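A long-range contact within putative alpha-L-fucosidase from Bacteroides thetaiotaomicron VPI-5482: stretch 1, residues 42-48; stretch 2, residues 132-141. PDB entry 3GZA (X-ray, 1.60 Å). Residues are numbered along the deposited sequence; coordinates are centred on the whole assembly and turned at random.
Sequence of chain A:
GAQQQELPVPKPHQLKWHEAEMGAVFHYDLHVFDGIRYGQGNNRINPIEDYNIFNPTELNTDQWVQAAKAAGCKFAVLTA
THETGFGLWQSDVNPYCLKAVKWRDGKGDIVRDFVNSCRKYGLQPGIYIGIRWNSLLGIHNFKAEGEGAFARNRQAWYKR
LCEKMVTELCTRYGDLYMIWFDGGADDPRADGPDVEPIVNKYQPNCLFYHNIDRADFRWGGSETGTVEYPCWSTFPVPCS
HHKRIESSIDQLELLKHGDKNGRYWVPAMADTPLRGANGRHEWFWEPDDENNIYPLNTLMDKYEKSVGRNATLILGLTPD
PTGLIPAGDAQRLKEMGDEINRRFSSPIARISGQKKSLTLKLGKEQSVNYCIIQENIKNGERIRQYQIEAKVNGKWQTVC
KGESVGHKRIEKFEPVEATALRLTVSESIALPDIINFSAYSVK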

# COMPACT_ATOMS: atom_id res chain seq x y z
N ASN A 42 16.03 9.30 7.93
CA ASN A 42 14.89 8.79 8.71
C ASN A 42 13.69 8.54 7.82
O ASN A 42 13.03 7.50 7.90
N ASN A 43 13.38 9.50 6.97
CA ASN A 43 12.20 9.38 6.11
C ASN A 43 12.25 8.17 5.20
O ASN A 43 11.20 7.57 4.91
N ARG A 44 13.43 7.84 4.67
CA ARG A 44 13.55 6.71 3.73
C ARG A 44 13.26 5.38 4.41
O ARG A 44 12.85 4.45 3.73
N ILE A 45 13.43 5.29 5.72
CA ILE A 45 13.33 3.98 6.40
C ILE A 45 12.31 3.91 7.54
O ILE A 45 12.26 2.92 8.26
N ASN A 46 11.44 4.91 7.64
CA ASN A 46 10.38 4.96 8.67
C ASN A 46 9.06 5.27 7.97
O ASN A 46 8.79 6.42 7.64
N PRO A 47 8.26 4.23 7.66
CA PRO A 47 7.03 4.49 6.97
C PRO A 47 6.16 5.52 7.74
O PRO A 47 6.19 5.61 8.97
N ILE A 48 5.36 6.27 6.98
CA ILE A 48 4.53 7.31 7.54
C ILE A 48 3.46 6.72 8.47
O ILE A 48 2.74 5.79 8.10
N ARG A 132 13.70 4.73 -6.08
CA ARG A 132 14.89 4.25 -5.40
C ARG A 132 14.66 3.93 -3.92
O ARG A 132 15.28 3.00 -3.38
N TRP A 133 13.82 4.73 -3.29
CA TRP A 133 13.46 4.56 -1.89
C TRP A 133 11.93 4.49 -1.79
O TRP A 133 11.20 5.30 -2.39
N ASN A 134 11.41 3.50 -1.06
CA ASN A 134 9.98 3.40 -0.79
C ASN A 134 9.86 2.82 0.59
O ASN A 134 10.12 1.62 0.82
N SER A 135 9.61 3.70 1.56
CA SER A 135 9.59 3.27 2.94
C SER A 135 8.46 2.29 3.22
O SER A 135 8.64 1.33 3.95
N LEU A 136 7.31 2.52 2.61
CA LEU A 136 6.17 1.62 2.88
C LEU A 136 6.48 0.21 2.44
O LEU A 136 6.18 -0.75 3.17
N LEU A 137 6.98 0.06 1.20
CA LEU A 137 7.19 -1.22 0.55
C LEU A 137 8.51 -1.88 0.80
O LEU A 137 8.72 -2.98 0.35
N GLY A 138 9.38 -1.25 1.57
CA GLY A 138 10.62 -1.91 1.91
C GLY A 138 11.66 -1.88 0.79
O GLY A 138 12.38 -2.86 0.63
N ILE A 139 11.73 -0.79 0.03
CA ILE A 139 12.73 -0.66 -1.03
C ILE A 139 13.81 0.33 -0.56
O ILE A 139 13.48 1.45 -0.14
N HIS A 140 15.08 -0.07 -0.67
CA HIS A 140 16.19 0.77 -0.23
C HIS A 140 17.23 0.70 -1.34
O HIS A 140 17.71 -0.38 -1.65
N ASN A 141 17.60 1.85 -1.87
CA ASN A 141 18.60 1.92 -2.93
C ASN A 141 18.28 0.97 -4.07
O ASN A 141 19.11 0.17 -4.49

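How does Arg44 reach a stretch that its CA-to-CB bond only passes sideways? It leaves the backbone in the m rotamer (chi1 -71°) and then runs out extended, with chi2 and chi3 both t, so that the end of the chain comes over Trp133. The tryptophan meets it: its CA-to-CB bond points toward stretch 1, and chi1 of -39° with chi2 of 96° turns the indole to offer a face. The guanidinium lies flat on that face, planes 14° apart and centres 3.7 Å apart. Arg44 CZ sits over the five-membered ring of Trp133, 3.7 Å from its centroid, a cation-pi contact, while Arg44 CD lies 3.9 Å from the centroid of the six-membered ring in a CH-pi contact. Although Arg44 NH2 is 3.3 Å from Trp133 NE1, both are donors and no hydrogen bond joins them; the attraction is that of a cation and a methylene for a pi face.

What does the small Ser135 do at the centre? Its CA-to-CB bond points toward stretch 1, and Ser135 CB rests 3.3 Å from Arg44 O and 3.7 Å from Asn43 O. In the p rotamer (chi1 63°) its hydroxyl meets two waters, Ser135 OG lying 2.7 Å from water 1 and 3.0 Å from water 3. Water 1 lies within hydrogen-bonding distance of Asn43 O and Asn46 O, 2.8 Å from each, and water 3 accepts from Ile48 N at 2.9 Å. One hydroxyl thus serves the backbone of stretch 1 through water, in a contact without direct hydrogen bonds.

What do Pro47 and Ile45 touch across the contact? The CA-to-CB bond of Pro47 runs sideways, and its ring, puckered C-gamma exo, places Pro47 CG 3.4 Å from Ser135 O and Pro47 CB 4.3 Å from Leu136 CA. Ile45 points away at its CA-to-CB bond, yet with chi1 at 69° (p) its Ile45 CG2 methyl still comes within 3.5 Å of His140 CE1, approaching the imidazole obliquely.

What else places His140? The t rotamer (chi1 -163°) brings the ring end nearer to stretch 1 and sets His140 ND1 2.9 Å from water 2. That water donates to Arg44 O and to Ile139 O, both at 2.8 Å, and so ties the two backbones together beside the imidazole. Farther from the contact, Asn134 points away in its t rotamer, and Asn134 OD1 accepts a hydrogen bond from Leu137 N at 2.9 Å, bracing the turn that carries Ser135.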

# COMPACT_ATOMS: atom_id res chain seq x y z
CB ASN A 42 14.58 9.79 9.81
CG ASN A 42 13.44 9.36 10.72
OD1 ASN A 42 12.25 9.37 10.34
ND2 ASN A 42 13.80 9.02 11.94
CB ASN A 43 12.04 10.63 5.23
CG ASN A 43 10.76 10.64 4.45
OD1 ASN A 43 9.65 10.58 5.03
ND2 ASN A 43 10.87 10.75 3.14
CB ARG A 44 14.96 6.69 3.13
CG ARG A 44 15.25 7.81 2.16
CD ARG A 44 16.76 7.92 1.87
NE ARG A 44 17.01 8.83 0.79
CZ ARG A 44 18.23 9.06 0.29
NH1 ARG A 44 19.27 8.53 0.85
NH2 ARG A 44 18.39 9.85 -0.76
CB ILE A 45 14.71 3.43 6.82
CG1 ILE A 45 15.31 4.26 7.95
CG2 ILE A 45 15.67 3.32 5.62
CD1 ILE A 45 16.53 3.56 8.62
CB ASN A 46 10.69 6.03 9.72
CG ASN A 46 11.76 5.63 10.66
OD1 ASN A 46 11.48 5.04 11.72
ND2 ASN A 46 13.02 6.02 10.35
CB PRO A 47 6.35 3.11 6.93
CG PRO A 47 7.45 2.14 7.07
CD PRO A 47 8.44 2.80 7.99
CB ILE A 48 3.89 8.19 6.43
CG1 ILE A 48 4.97 8.92 5.63
CG2 ILE A 48 2.86 9.22 7.01
CD1 ILE A 48 5.76 9.98 6.39
CB ARG A 132 15.98 5.34 -5.55
CG ARG A 132 17.30 4.98 -4.97
CD ARG A 132 18.39 5.97 -5.33
NE ARG A 132 19.71 5.46 -4.92
CZ ARG A 132 20.77 6.23 -4.67
NH1 ARG A 132 20.71 7.54 -4.81
NH2 ARG A 132 21.92 5.69 -4.31
CB TRP A 133 13.94 5.76 -1.05
CG TRP A 133 15.29 6.26 -1.44
CD1 TRP A 133 15.54 7.30 -2.30
CD2 TRP A 133 16.57 5.72 -1.06
NE1 TRP A 133 16.91 7.42 -2.48
CE2 TRP A 133 17.56 6.49 -1.73
CE3 TRP A 133 16.99 4.71 -0.20
CZ2 TRP A 133 18.91 6.24 -1.56
CZ3 TRP A 133 18.34 4.46 -0.04
CH2 TRP A 133 19.30 5.23 -0.75
CB ASN A 134 9.31 2.52 -1.84
CG ASN A 134 7.82 2.44 -1.66
OD1 ASN A 134 7.31 2.42 -0.50
ND2 ASN A 134 7.07 2.43 -2.81
CB SER A 135 9.51 4.45 3.89
OG SER A 135 8.32 5.18 3.71
CB LEU A 136 4.91 2.09 2.13
CG LEU A 136 3.69 1.22 2.41
CD1 LEU A 136 3.17 1.36 3.88
CD2 LEU A 136 2.65 1.56 1.31
CB LEU A 137 6.95 -1.11 -0.95
CG LEU A 137 5.55 -0.64 -1.36
CD1 LEU A 137 5.47 -0.67 -2.86
CD2 LEU A 137 4.42 -1.52 -0.73
CB ILE A 139 12.09 -0.12 -2.32
CG1 ILE A 139 10.85 -0.96 -2.69
CG2 ILE A 139 13.16 -0.04 -3.42
CD1 ILE A 139 11.10 -2.44 -2.96
CB HIS A 140 16.77 0.23 1.07
CG HIS A 140 17.64 1.20 1.83
ND1 HIS A 140 17.12 2.32 2.46
CD2 HIS A 140 18.96 1.20 2.11
CE1 HIS A 140 18.10 2.96 3.09
NE2 HIS A 140 19.23 2.31 2.89
CB ASN A 141 19.97 1.68 -2.37
CG ASN A 141 21.09 2.04 -3.37
OD1 ASN A 141 20.91 2.88 -4.27
ND2 ASN A 141 22.24 1.36 -3.21
O HOH W 1 8.44 7.51 5.10
O HOH W 2 14.48 3.18 1.80
O HOH W 3 5.35 5.47 4.20